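Local coordinates for protein thermophilic dibenzothiophene desulfurization enzyme C (PDB 5XDC) that probably catalyses the FMNH2- and oxygen-dependent conversion of dibenzothiophene to its 5-oxide and then to the 5,5-dioxide, as a DszC-family flavin monooxygenase, at residues B[91-96]-B[253-258]; B[55-60]-B[70-75]. All coordinates share one frame; numbering follows the deposited sequence.

Contact 1 of 2, residues B[91-96]-B[253-258]; sequences FGYHFS and LIFTHL
Two helices of the acyl-CoA dehydrogenase-like fold, 85-104 from the N-terminal domain and 247-276 from the C-terminal domain, run antiparallel here, their local axes 170° apart and 9.8 Å at closest approach. Gly92 permits this: its CA lies 6.0 Å from Ile254 CA, and any CB on it would clash with Ile254 CG2. That CG2, anti to the backbone N, occupies the place, 3.7 Å from Gly92 CA, while the extended CG1-CD1 arm reaches on along the opposing backbone to put Ile254 CD1 3.4 Å from Gly92 O and close to Ser96 N and CB. Ser96 OG, anti to its own N, turns to Thr251 OG1.

Beside this methyl-on-backbone packing, Tyr93 and Phe255 meet obliquely, ring planes at 37° and centroids 5.4 Å apart. Phe255 CG stands anti to its carbonyl carbon (chi1 -59°), which carries the CE1-CZ rim across to the phenol end of Tyr93. The phenol oxygen is hydrogen-bonded to Glu130 and His385, both lining the indole pocket, and Tyr93 also belongs to the FMN site, which is without its flavin in this chain. A leucine at Tyr93 would lose both hydrogen bonds and the ring contact, and would probably loosen Glu130 and His385 in the pocket. Tyr93 OH lies equally near two atoms of the phenylalanine rim, 3.5 Å from Phe255 CE1 and from Phe255 CZ.

Contact 2 of 2, residues B[55-60]-B[70-75]; sequences LTLLIS and WPTVYE
A type I beta turn, Thr56 to Ile59, sets two leucines of the loop against the first turn of helix 70-83 in the N-terminal domain. Its closing bond, Ile59 N to Thr56 O, measures 3.1 Å, and no hydrogen bond crosses between the segments. Packing is tightest at Leu58, whose CG is anti to the carbonyl carbon and whose chi2 of 172° extends the chain towards the helix. Its CD1 sits over one face of the Trp70 indole, 3.3 Å from Trp70 CZ2 and 3.5 Å from the centroid of the six-membered ring, 19° off the normal, a CH-pi contact. The other methyl, Leu58 CD2, lies 3.7 Å from Val73 CG2, so the leucine fork divides between indole and valine.

Leu57 packs more loosely. Its CB is 3.9 Å from Val73 CG2, the two side chains lying alongside with their tips pointing opposite ways, and Leu57 CD2 is 4.1 Å from Thr72 CG2, those side chains meeting nearly perpendicular. Looseness does not follow exposure: Leu57 is buried, whereas Leu58 and Thr72 both keep some. The Thr72 hydroxyl bonds to Glu68. Helix 16-38 adjoins the looser part through Ala17; at the tight part, Phe95 of helix 85-104 meets Leu58 and Val73, while Trp70 packs against Val320 of helix 293-324.

Overall arrangement
From the N terminus, contact 2 comes first: with nine residues between its segments, it folds the loop after helix 43-52 back onto the start of helix 70-83. Helix 85-104 follows directly, and contact 1 opens there, closing only after 156 residues that include all of the beta strands. The two closures are therefore in series, neither enclosing nor crossing the other, with centres 11 Å apart. Contact 2 is local to the N-terminal domain, whereas 91-96 with 253-258 ties that domain to the C-terminal helices. They are joined by a probable hydrogen bond, His94 NE2 to Leu55 O at 2.9 Å, and by Tyr74, whose ring stacks on His257.

Contact 1 of 2, residues B[91-96]-B[253-258]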
ATOM      1  N   PHE B  91     -17.693   4.035 -27.038  1.00 13.74           N
ATOM      2  CA  PHE B  91     -18.025   2.703 -27.530  1.00 14.23           C
ATOM      3  C   PHE B  91     -18.664   1.857 -26.426  1.00 14.26           C
ATOM      4  O   PHE B  91     -19.744   1.280 -26.608  1.00 14.83           O
ATOM      5  CB  PHE B  91     -16.733   2.098 -28.083  1.00 13.55           C
ATOM      6  CG  PHE B  91     -16.877   0.738 -28.717  1.00 13.06           C
ATOM      7  CD1 PHE B  91     -17.411   0.597 -29.986  1.00 15.84           C
ATOM      8  CD2 PHE B  91     -16.399  -0.385 -28.064  1.00 13.95           C
ATOM      9  CE1 PHE B  91     -17.512  -0.645 -30.573  1.00 18.67           C
ATOM     10  CE2 PHE B  91     -16.496  -1.646 -28.655  1.00 18.58           C
ATOM     11  CZ  PHE B  91     -17.037  -1.763 -29.920  1.00 17.14           C
ATOM     12  N   GLY B  92     -18.053   1.834 -25.238  1.00 11.70           N
ATOM     13  CA  GLY B  92     -18.627   1.072 -24.132  1.00 12.94           C
ATOM     14  C   GLY B  92     -20.010   1.556 -23.723  1.00 13.43           C
ATOM     15  O   GLY B  92     -20.920   0.751 -23.488  1.00 13.86           O
ATOM     16  N   TYR B  93     -20.191   2.884 -23.622  1.00 11.16           N
ATOM     17  CA  TYR B  93     -21.474   3.431 -23.203  1.00 12.59           C
ATOM     18  C   TYR B  93     -22.562   3.123 -24.220  1.00 14.33           C
ATOM     19  O   TYR B  93     -23.726   2.960 -23.849  1.00 12.76           O
ATOM     20  CB  TYR B  93     -21.381   4.939 -23.020  1.00 14.39           C
ATOM     21  CG  TYR B  93     -21.077   5.398 -21.629  1.00 23.75           C
ATOM     22  CD1 TYR B  93     -19.779   5.356 -21.130  1.00 25.54           C
ATOM     23  CD2 TYR B  93     -22.074   5.911 -20.825  1.00 22.59           C
ATOM     24  CE1 TYR B  93     -19.485   5.799 -19.850  1.00 24.89           C
ATOM     25  CE2 TYR B  93     -21.793   6.368 -19.530  1.00 25.11           C
ATOM     26  CZ  TYR B  93     -20.492   6.306 -19.048  1.00 24.94           C
ATOM     27  OH  TYR B  93     -20.173   6.747 -17.770  1.00 23.50           O
ATOM     28  N   HIS B  94     -22.203   3.072 -25.498  1.00 15.36           N
ATOM     29  CA  HIS B  94     -23.151   2.632 -26.514  1.00 13.48           C
ATOM     30  C   HIS B  94     -23.753   1.281 -26.138  1.00 14.88           C
ATOM     31  O   HIS B  94     -24.968   1.094 -26.222  1.00 13.86           O
ATOM     32  CB  HIS B  94     -22.453   2.573 -27.864  1.00 13.17           C
ATOM     33  CG  HIS B  94     -23.195   1.792 -28.903  1.00 13.23           C
ATOM     34  ND1 HIS B  94     -24.127   2.363 -29.744  1.00 14.60           N
ATOM     35  CD2 HIS B  94     -23.117   0.487 -29.253  1.00 14.21           C
ATOM     36  CE1 HIS B  94     -24.607   1.435 -30.557  1.00 15.68           C
ATOM     37  NE2 HIS B  94     -24.014   0.287 -30.275  1.00 16.15           N
ATOM     38  N   PHE B  95     -22.922   0.343 -25.681  1.00 13.83           N
ATOM     39  CA  PHE B  95     -23.456  -0.960 -25.291  1.00 14.30           C
ATOM     40  C   PHE B  95     -24.206  -0.921 -23.965  1.00 13.99           C
ATOM     41  O   PHE B  95     -25.131  -1.716 -23.764  1.00 14.28           O
ATOM     42  CB  PHE B  95     -22.332  -2.000 -25.272  1.00 14.10           C
ATOM     43  CG  PHE B  95     -21.796  -2.283 -26.640  1.00 13.30           C
ATOM     44  CD1 PHE B  95     -22.547  -3.002 -27.555  1.00 15.78           C
ATOM     45  CD2 PHE B  95     -20.602  -1.740 -27.053  1.00 12.56           C
ATOM     46  CE1 PHE B  95     -22.067  -3.222 -28.826  1.00 13.74           C
ATOM     47  CE2 PHE B  95     -20.125  -1.947 -28.319  1.00 18.61           C
ATOM     48  CZ  PHE B  95     -20.867  -2.696 -29.220  1.00 16.34           C
ATOM     49  N   SER B  96     -23.852  -0.021 -23.041  1.00 14.53           N
ATOM     50  CA  SER B  96     -24.697   0.180 -21.870  1.00 13.24           C
ATOM     51  C   SER B  96     -26.079   0.661 -22.281  1.00 11.94           C
ATOM     52  O   SER B  96     -27.096   0.153 -21.798  1.00 12.59           O
ATOM     53  CB  SER B  96     -24.056   1.179 -20.902  1.00 12.44           C
ATOM     54  OG  SER B  96     -24.951   1.523 -19.863  1.00 12.88           O
ATOM     55  N   LEU B 253     -19.377  -3.447 -15.316  1.00 12.46           N
ATOM     56  CA  LEU B 253     -18.288  -4.214 -15.914  1.00 13.44           C
ATOM     57  C   LEU B 253     -17.756  -3.573 -17.193  1.00 11.27           C
ATOM     58  O   LEU B 253     -16.573  -3.747 -17.520  1.00 12.57           O
ATOM     59  CB  LEU B 253     -18.723  -5.662 -16.174  1.00 13.50           C
ATOM     60  CG  LEU B 253     -17.587  -6.642 -16.447  1.00 13.43           C
ATOM     61  CD1 LEU B 253     -16.683  -6.799 -15.258  1.00 13.66           C
ATOM     62  CD2 LEU B 253     -18.147  -8.011 -16.825  1.00 14.82           C
ATOM     63  N   ILE B 254     -18.585  -2.801 -17.916  1.00 11.82           N
ATOM     64  CA  ILE B 254     -18.063  -1.957 -18.990  1.00 11.15           C
ATOM     65  C   ILE B 254     -17.018  -0.995 -18.432  1.00 10.96           C
ATOM     66  O   ILE B 254     -15.917  -0.870 -18.973  1.00 11.73           O
ATOM     67  CB  ILE B 254     -19.204  -1.197 -19.695  1.00 11.80           C
ATOM     68  CG1 ILE B 254     -20.052  -2.166 -20.519  1.00 14.94           C
ATOM     69  CG2 ILE B 254     -18.659  -0.107 -20.593  1.00 12.61           C
ATOM     70  CD1 ILE B 254     -21.373  -1.559 -21.017  1.00 13.34           C
ATOM     71  N   PHE B 255     -17.356  -0.302 -17.339  1.00 12.86           N
ATOM     72  CA  PHE B 255     -16.407   0.625 -16.732  1.00 13.88           C
ATOM     73  C   PHE B 255     -15.127  -0.099 -16.336  1.00 10.83           C
ATOM     74  O   PHE B 255     -14.014   0.414 -16.540  1.00 12.71           O
ATOM     75  CB  PHE B 255     -17.030   1.290 -15.507  1.00 11.32           C
ATOM     76  CG  PHE B 255     -18.297   2.079 -15.787  1.00 14.08           C
ATOM     77  CD1 PHE B 255     -18.585   2.533 -17.054  1.00 14.32           C
ATOM     78  CD2 PHE B 255     -19.175   2.384 -14.748  1.00 14.65           C
ATOM     79  CE1 PHE B 255     -19.743   3.273 -17.300  1.00 18.50           C
ATOM     80  CE2 PHE B 255     -20.333   3.119 -14.987  1.00 15.56           C
ATOM     81  CZ  PHE B 255     -20.612   3.563 -16.270  1.00 16.79           C
ATOM     82  N   THR B 256     -15.270  -1.292 -15.754  1.00 11.57           N
ATOM     83  CA  THR B 256     -14.115  -2.084 -15.347  1.00 13.42           C
ATOM     84  C   THR B 256     -13.164  -2.308 -16.513  1.00 14.58           C
ATOM     85  O   THR B 256     -11.943  -2.189 -16.370  1.00 12.87           O
ATOM     86  CB  THR B 256     -14.586  -3.423 -14.779  1.00 12.47           C
ATOM     87  OG1 THR B 256     -15.395  -3.201 -13.627  1.00 12.24           O
ATOM     88  CG2 THR B 256     -13.411  -4.300 -14.367  1.00 16.68           C
ATOM     89  N   HIS B 257     -13.707  -2.627 -17.689  1.00 12.11           N
ATOM     90  CA  HIS B 257     -12.868  -2.846 -18.856  1.00 11.97           C
ATOM     91  C   HIS B 257     -12.269  -1.552 -19.416  1.00 12.34           C
ATOM     92  O   HIS B 257     -11.203  -1.594 -20.042  1.00 12.81           O
ATOM     93  CB  HIS B 257     -13.685  -3.593 -19.905  1.00 12.05           C
ATOM     94  CG  HIS B 257     -13.823  -5.053 -19.601  1.00 10.08           C
ATOM     95  ND1 HIS B 257     -14.766  -5.549 -18.727  1.00 14.02           N
ATOM     96  CD2 HIS B 257     -13.090  -6.119 -20.006  1.00 15.80           C
ATOM     97  CE1 HIS B 257     -14.621  -6.860 -18.624  1.00 13.46           C
ATOM     98  NE2 HIS B 257     -13.610  -7.230 -19.387  1.00 14.58           N
ATOM     99  N   LEU B 258     -12.914  -0.398 -19.211  1.00 12.54           N
ATOM    100  CA  LEU B 258     -12.245   0.863 -19.510  1.00 12.30           C
ATOM    101  C   LEU B 258     -10.985   0.999 -18.673  1.00 10.48           C
ATOM    102  O   LEU B 258      -9.920   1.361 -19.189  1.00 12.78           O
ATOM    103  CB  LEU B 258     -13.172   2.049 -19.230  1.00 13.30           C
ATOM    104  CG  LEU B 258     -14.449   2.170 -20.068  1.00 15.02           C
ATOM    105  CD1 LEU B 258     -15.209   3.403 -19.652  1.00 15.22           C
ATOM    106  CD2 LEU B 258     -14.103   2.213 -21.558  1.00 14.39           C
TER

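Contact 2 of 2, residues B[55-60]-B[70-75]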
ATOM      1  N   LEU B  55     -20.755  -1.580 -33.739  1.00 14.76           N
ATOM      2  CA  LEU B  55     -21.871  -1.110 -32.921  1.00 15.86           C
ATOM      3  C   LEU B  55     -23.019  -2.113 -32.913  1.00 13.75           C
ATOM      4  O   LEU B  55     -23.867  -2.068 -32.014  1.00 15.27           O
ATOM      5  CB  LEU B  55     -22.366   0.257 -33.404  1.00 15.25           C
ATOM      6  CG  LEU B  55     -21.354   1.409 -33.342  1.00 17.23           C
ATOM      7  CD1 LEU B  55     -21.785   2.641 -34.159  1.00 17.69           C
ATOM      8  CD2 LEU B  55     -21.085   1.834 -31.895  1.00 14.10           C
ATOM      9  N   THR B  56     -23.057  -3.030 -33.885  1.00 16.26           N
ATOM     10  CA  THR B  56     -24.098  -4.042 -33.969  1.00 17.32           C
ATOM     11  C   THR B  56     -23.675  -5.370 -33.341  1.00 18.83           C
ATOM     12  O   THR B  56     -24.326  -6.388 -33.580  1.00 17.02           O
ATOM     13  CB  THR B  56     -24.503  -4.275 -35.431  1.00 15.78           C
ATOM     14  OG1 THR B  56     -23.476  -4.993 -36.117  1.00 15.54           O
ATOM     15  CG2 THR B  56     -24.742  -2.959 -36.163  1.00 17.28           C
ATOM     16  N   LEU B  57     -22.609  -5.376 -32.525  1.00 16.37           N
ATOM     17  CA  LEU B  57     -22.069  -6.628 -31.989  1.00 16.41           C
ATOM     18  C   LEU B  57     -23.129  -7.497 -31.329  1.00 16.69           C
ATOM     19  O   LEU B  57     -23.101  -8.726 -31.471  1.00 16.90           O
ATOM     20  CB  LEU B  57     -20.939  -6.343 -30.985  1.00 14.28           C
ATOM     21  CG  LEU B  57     -19.544  -6.239 -31.607  1.00 17.14           C
ATOM     22  CD1 LEU B  57     -18.542  -5.577 -30.654  1.00 17.08           C
ATOM     23  CD2 LEU B  57     -19.035  -7.634 -31.995  1.00 19.37           C
ATOM     24  N   LEU B  58     -24.042  -6.904 -30.566  1.00 14.66           N
ATOM     25  CA  LEU B  58     -24.985  -7.676 -29.764  1.00 15.66           C
ATOM     26  C   LEU B  58     -26.347  -7.844 -30.429  1.00 17.43           C
ATOM     27  O   LEU B  58     -27.205  -8.539 -29.871  1.00 22.08           O
ATOM     28  CB  LEU B  58     -25.173  -7.039 -28.381  1.00 16.12           C
ATOM     29  CG  LEU B  58     -23.955  -7.074 -27.452  1.00 15.85           C
ATOM     30  CD1 LEU B  58     -24.229  -6.250 -26.202  1.00 16.91           C
ATOM     31  CD2 LEU B  58     -23.582  -8.499 -27.078  1.00 17.64           C
ATOM     32  N   ILE B  59     -26.578  -7.217 -31.576  1.00 14.82           N
ATOM     33  CA  ILE B  59     -27.822  -7.433 -32.311  1.00 15.78           C
ATOM     34  C   ILE B  59     -27.725  -8.800 -32.981  1.00 14.47           C
ATOM     35  O   ILE B  59     -26.692  -9.138 -33.561  1.00 17.46           O
ATOM     36  CB  ILE B  59     -28.052  -6.312 -33.336  1.00 17.11           C
ATOM     37  CG1 ILE B  59     -28.310  -4.976 -32.624  1.00 16.34           C
ATOM     38  CG2 ILE B  59     -29.238  -6.626 -34.272  1.00 15.24           C
ATOM     39  CD1 ILE B  59     -28.282  -3.781 -33.565  1.00 17.58           C
ATOM     40  N   SER B  60     -28.789  -9.592 -32.885  1.00 14.58           N
ATOM     41  CA  SER B  60     -28.782 -10.929 -33.469  1.00 16.75           C
ATOM     42  C   SER B  60     -28.547 -10.877 -34.974  1.00 18.06           C
ATOM     43  O   SER B  60     -28.870  -9.899 -35.650  1.00 17.34           O
ATOM     44  CB  SER B  60     -30.108 -11.624 -33.199  1.00 18.51           C
ATOM     45  OG  SER B  60     -31.130 -10.990 -33.951  1.00 18.42           O
ATOM     46  N   TRP B  70     -21.167 -10.883 -25.061  1.00 16.58           N
ATOM     47  CA  TRP B  70     -20.596  -9.892 -24.150  1.00 17.49           C
ATOM     48  C   TRP B  70     -19.096 -10.071 -23.939  1.00 16.16           C
ATOM     49  O   TRP B  70     -18.375  -9.055 -23.940  1.00 15.82           O
ATOM     50  CB  TRP B  70     -21.364  -9.927 -22.828  1.00 15.45           C
ATOM     51  CG  TRP B  70     -22.618  -9.125 -22.854  1.00 15.95           C
ATOM     52  CD1 TRP B  70     -23.901  -9.594 -22.872  1.00 17.11           C
ATOM     53  CD2 TRP B  70     -22.713  -7.695 -22.858  1.00 15.46           C
ATOM     54  NE1 TRP B  70     -24.784  -8.545 -22.878  1.00 17.32           N
ATOM     55  CE2 TRP B  70     -24.082  -7.369 -22.883  1.00 18.03           C
ATOM     56  CE3 TRP B  70     -21.771  -6.664 -22.852  1.00 16.81           C
ATOM     57  CZ2 TRP B  70     -24.534  -6.055 -22.880  1.00 15.68           C
ATOM     58  CZ3 TRP B  70     -22.222  -5.353 -22.855  1.00 14.24           C
ATOM     59  CH2 TRP B  70     -23.589  -5.061 -22.884  1.00 12.26           C
ATOM     60  N   PRO B  71     -18.550 -11.285 -23.786  1.00 17.47           N
ATOM     61  CA  PRO B  71     -17.080 -11.408 -23.743  1.00 17.91           C
ATOM     62  C   PRO B  71     -16.360 -10.700 -24.887  1.00 20.14           C
ATOM     63  O   PRO B  71     -15.353 -10.017 -24.662  1.00 17.78           O
ATOM     64  CB  PRO B  71     -16.876 -12.935 -23.769  1.00 18.20           C
ATOM     65  CG  PRO B  71     -18.048 -13.448 -23.013  1.00 19.60           C
ATOM     66  CD  PRO B  71     -19.208 -12.552 -23.428  1.00 19.41           C
ATOM     67  N   THR B  72     -16.859 -10.829 -26.118  1.00 16.92           N
ATOM     68  CA  THR B  72     -16.265 -10.130 -27.250  1.00 13.96           C
ATOM     69  C   THR B  72     -16.399  -8.615 -27.107  1.00 13.66           C
ATOM     70  O   THR B  72     -15.448  -7.870 -27.377  1.00 17.36           O
ATOM     71  CB  THR B  72     -16.923 -10.608 -28.546  1.00 18.81           C
ATOM     72  OG1 THR B  72     -16.651 -12.009 -28.696  1.00 20.68           O
ATOM     73  CG2 THR B  72     -16.380  -9.863 -29.740  1.00 19.03           C
ATOM     74  N   VAL B  73     -17.589  -8.146 -26.736  1.00 15.36           N
ATOM     75  CA  VAL B  73     -17.810  -6.717 -26.526  1.00 14.95           C
ATOM     76  C   VAL B  73     -16.827  -6.172 -25.492  1.00 12.29           C
ATOM     77  O   VAL B  73     -16.161  -5.158 -25.722  1.00 13.69           O
ATOM     78  CB  VAL B  73     -19.264  -6.468 -26.092  1.00 16.95           C
ATOM     79  CG1 VAL B  73     -19.462  -5.010 -25.700  1.00 14.75           C
ATOM     80  CG2 VAL B  73     -20.243  -6.865 -27.209  1.00 18.05           C
ATOM     81  N   TYR B  74     -16.741  -6.829 -24.341  1.00 14.98           N
ATOM     82  CA  TYR B  74     -15.863  -6.345 -23.278  1.00 12.25           C
ATOM     83  C   TYR B  74     -14.406  -6.298 -23.733  1.00 13.27           C
ATOM     84  O   TYR B  74     -13.682  -5.340 -23.426  1.00 15.04           O
ATOM     85  CB  TYR B  74     -16.026  -7.219 -22.034  1.00 13.57           C
ATOM     86  CG  TYR B  74     -17.300  -6.985 -21.256  1.00 12.69           C
ATOM     87  CD1 TYR B  74     -17.586  -5.732 -20.712  1.00 14.10           C
ATOM     88  CD2 TYR B  74     -18.218  -8.012 -21.040  1.00 12.86           C
ATOM     89  CE1 TYR B  74     -18.748  -5.505 -19.988  1.00 13.06           C
ATOM     90  CE2 TYR B  74     -19.368  -7.806 -20.302  1.00 11.91           C
ATOM     91  CZ  TYR B  74     -19.636  -6.550 -19.776  1.00 11.75           C
ATOM     92  OH  TYR B  74     -20.779  -6.341 -19.058  1.00 13.54           O
ATOM     93  N   GLU B  75     -13.941  -7.334 -24.443  1.00 15.26           N
ATOM     94  CA  GLU B  75     -12.559  -7.334 -24.915  1.00 15.72           C
ATOM     95  C   GLU B  75     -12.324  -6.193 -25.894  1.00 13.19           C
ATOM     96  O   GLU B  75     -11.274  -5.533 -25.861  1.00 14.89           O
ATOM     97  CB  GLU B  75     -12.228  -8.693 -25.541  1.00 19.23           C
ATOM     98  CG  GLU B  75     -10.785  -8.809 -26.006  1.00 32.60           C
ATOM     99  CD  GLU B  75     -10.355 -10.239 -26.353  1.00 44.63           C
ATOM    100  OE1 GLU B  75      -9.219 -10.396 -26.845  1.00 50.79           O
ATOM    101  OE2 GLU B  75     -11.136 -11.198 -26.141  1.00 37.79           O
TER